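Local coordinates for small heat shock protein hsp20 family (Sulfolobus solfataricus, PDB 4RZK), which is a stress-response chaperone of the Hsp20 family, seen here as its alpha-crystallin domain, and probably binds unfolded proteins to protect them from heat, at the interface of chains A and B. Coordinates in Å, arbitrary orientation; residue numbers count along the deposited sequence, not the author numbering. Chains: chain A/B, Small heat shock protein hsp20 family.

The interface of chains A and B. Residues chain A 27-30, 75, 77-78; chain B 76-78.
B:Asn77 meets the A:Gly28 to A:Asn30 loop of the partner subunit, with A:Phe75 beyond its amide. The patch is one part of the two-fold symmetric interface between two alpha-crystallin domains, a beta-sandwich fold, in a dimeric protein. B:Asn77 and A:Asn77 lie in turns, each just after a strand that ends at residue 76, and both backbones are in the left-handed region.

A direct backbone bond runs from A:Gly28 N to the carbonyl B:Asn77 O, at 3.1 Å. B:Lys76 adds a weak bond from its side-chain amine NZ to the amide oxygen A:Asn30 OD1.

The B:Asn77 side chain makes mainly packing contacts. Its CG is anti to the carbonyl carbon (chi1 -66°), which sends the amide toward chain A. There B:Asn77 CG lies 3.2 Å from A:Val29 O. B:Asn77 ND2 lies 3.8 Å from A:Phe75 CE2, with amide and ring planes 27° apart. At the other end, B:Asn77 OD1 faces A:Asn30 OD1 at 3.1 Å, with the amide planes nearly perpendicular. This is a clash of two acceptors, so the orientation of one amide is doubtful, and with it perhaps the weak B:Lys76 bond.

The two turns also touch directly: A:Asn77 O sits 3.3 Å from B:Gly78 CA, and B:Asn77 O lies 3.4 Å from A:Gly78 CA.

Three waters bridge the chains. One links B:Asn77 OD1 to A:Gly28 O, and another links B:Gly78 N to the side-chain oxygen A:Asn77 OD1. An alanine in place of B:Asn77 would probably leave a gap beside A:Val29 and A:Phe75, and the waters held by OD1 and ND2 would lose their chain B partner. The third water lies 3.1 Å from A:Gly78 N and also contacts the amide nitrogen B:Asn77 ND2.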
ATOM      1  N   PRO A  27      -1.454   3.273  -0.741  1.00 46.13           N
ATOM      2  CA  PRO A  27      -2.316   2.922   0.383  1.00 44.59           C
ATOM      3  C   PRO A  27      -2.617   4.108   1.299  1.00 47.72           C
ATOM      4  O   PRO A  27      -1.806   5.024   1.429  1.00 45.67           O
ATOM      5  CB  PRO A  27      -1.514   1.851   1.110  1.00 40.10           C
ATOM      6  CG  PRO A  27      -0.101   2.167   0.795  1.00 45.33           C
ATOM      7  CD  PRO A  27      -0.090   2.731  -0.585  1.00 45.29           C
ATOM      8  N   GLY A  28      -3.795   4.061   1.919  1.00 48.49           N
ATOM      9  CA  GLY A  28      -4.255   5.096   2.804  1.00 48.91           C
ATOM     10  C   GLY A  28      -5.430   5.779   2.168  1.00 51.19           C
ATOM     11  O   GLY A  28      -6.335   6.259   2.838  1.00 61.13           O
ATOM     12  N   VAL A  29      -5.429   5.782   0.851  1.00 46.70           N
ATOM     13  CA  VAL A  29      -6.307   6.632   0.087  1.00 44.42           C
ATOM     14  C   VAL A  29      -7.532   5.883  -0.410  1.00 43.77           C
ATOM     15  O   VAL A  29      -7.427   4.744  -0.824  1.00 50.39           O
ATOM     16  CB  VAL A  29      -5.524   7.240  -1.086  1.00 47.37           C
ATOM     17  CG1 VAL A  29      -6.432   7.962  -2.020  1.00 52.02           C
ATOM     18  CG2 VAL A  29      -4.457   8.174  -0.555  1.00 47.32           C
ATOM     19  N   ASN A  30      -8.698   6.514  -0.339  1.00 44.70           N
ATOM     20  CA  ASN A  30      -9.917   5.920  -0.873  1.00 47.27           C
ATOM     21  C   ASN A  30      -9.943   6.095  -2.384  1.00 53.64           C
ATOM     22  O   ASN A  30      -9.261   6.972  -2.910  1.00 55.87           O
ATOM     23  CB  ASN A  30     -11.166   6.549  -0.252  1.00 47.49           C
ATOM     24  CG  ASN A  30     -11.297   6.261   1.222  1.00 44.87           C
ATOM     25  OD1 ASN A  30     -11.563   5.137   1.611  1.00 51.78           O
ATOM     26  ND2 ASN A  30     -11.129   7.284   2.050  1.00 54.46           N
ATOM     27  N   PHE A  75      -9.015  -0.763  -8.329  1.00 44.85           N
ATOM     28  CA  PHE A  75      -8.344  -0.497  -7.071  1.00 43.32           C
ATOM     29  C   PHE A  75      -8.588  -1.660  -6.132  1.00 43.00           C
ATOM     30  O   PHE A  75      -9.707  -2.087  -5.980  1.00 50.87           O
ATOM     31  CB  PHE A  75      -8.911   0.780  -6.470  1.00 44.88           C
ATOM     32  CG  PHE A  75      -8.083   1.366  -5.378  1.00 43.85           C
ATOM     33  CD1 PHE A  75      -6.719   1.401  -5.468  1.00 45.45           C
ATOM     34  CD2 PHE A  75      -8.680   1.898  -4.270  1.00 43.68           C
ATOM     35  CE1 PHE A  75      -5.962   1.948  -4.466  1.00 40.55           C
ATOM     36  CE2 PHE A  75      -7.931   2.449  -3.267  1.00 40.99           C
ATOM     37  CZ  PHE A  75      -6.571   2.474  -3.364  1.00 38.80           C
ATOM     38  N   ASN A  77      -7.249  -3.033  -2.185  1.00 43.52           N
ATOM     39  CA  ASN A  77      -6.376  -3.111  -1.037  1.00 43.41           C
ATOM     40  C   ASN A  77      -5.212  -2.143  -1.104  1.00 47.15           C
ATOM     41  O   ASN A  77      -4.117  -2.482  -0.722  1.00 41.84           O
ATOM     42  CB  ASN A  77      -5.864  -4.527  -0.857  1.00 42.76           C
ATOM     43  CG  ASN A  77      -6.895  -5.443  -0.255  1.00 48.96           C
ATOM     44  OD1 ASN A  77      -7.508  -5.120   0.742  1.00 53.60           O
ATOM     45  ND2 ASN A  77      -7.090  -6.589  -0.862  1.00 42.70           N
ATOM     46  N   GLY A  78      -5.460  -0.930  -1.567  1.00 48.54           N
ATOM     47  CA  GLY A  78      -4.427   0.077  -1.668  1.00 40.52           C
ATOM     48  C   GLY A  78      -3.581   0.035  -2.917  1.00 40.81           C
ATOM     49  O   GLY A  78      -2.639   0.783  -3.040  1.00 42.88           O
TER
ATOM     50  N   LYS B  76      -7.426  -0.744   6.320  1.00 54.33           N
ATOM     51  CA  LYS B  76      -8.110   0.112   5.363  1.00 50.99           C
ATOM     52  C   LYS B  76      -7.237   0.500   4.199  1.00 48.85           C
ATOM     53  O   LYS B  76      -6.192   1.088   4.379  1.00 49.09           O
ATOM     54  CB  LYS B  76      -8.578   1.382   6.053  1.00 53.79           C
ATOM     55  CG  LYS B  76     -10.075   1.468   6.234  1.00 59.00           C
ATOM     56  CD  LYS B  76     -10.789   1.364   4.907  1.00 55.58           C
ATOM     57  CE  LYS B  76     -11.470   2.668   4.555  1.00 58.10           C
ATOM     58  NZ  LYS B  76     -12.505   2.459   3.511  1.00 62.02           N
ATOM     59  N   ASN B  77      -7.669   0.196   2.994  1.00 45.76           N
ATOM     60  CA  ASN B  77      -6.944   0.651   1.833  1.00 49.34           C
ATOM     61  C   ASN B  77      -5.485   0.279   1.939  1.00 52.96           C
ATOM     62  O   ASN B  77      -4.629   1.075   1.618  1.00 48.92           O
ATOM     63  CB  ASN B  77      -7.079   2.153   1.648  1.00 49.07           C
ATOM     64  CG  ASN B  77      -8.483   2.577   1.329  1.00 45.55           C
ATOM     65  OD1 ASN B  77      -9.042   3.412   2.009  1.00 47.95           O
ATOM     66  ND2 ASN B  77      -9.050   2.017   0.288  1.00 40.92           N
ATOM     67  N   GLY B  78      -5.199  -0.925   2.399  1.00 44.34           N
ATOM     68  CA  GLY B  78      -3.841  -1.415   2.429  1.00 43.75           C
ATOM     69  C   GLY B  78      -2.996  -0.953   3.585  1.00 38.94           C
ATOM     70  O   GLY B  78      -1.810  -1.206   3.634  1.00 39.88           O
TER
HETATM   71  O   HOH W   1      -8.322   0.134  -1.171  1.00 49.71           O
HETATM   72  O   HOH W   2      -7.725  -2.882   2.437  1.00 51.19           O
HETATM   73  O   HOH W   3      -7.925   4.561   4.778  1.00 56.74           O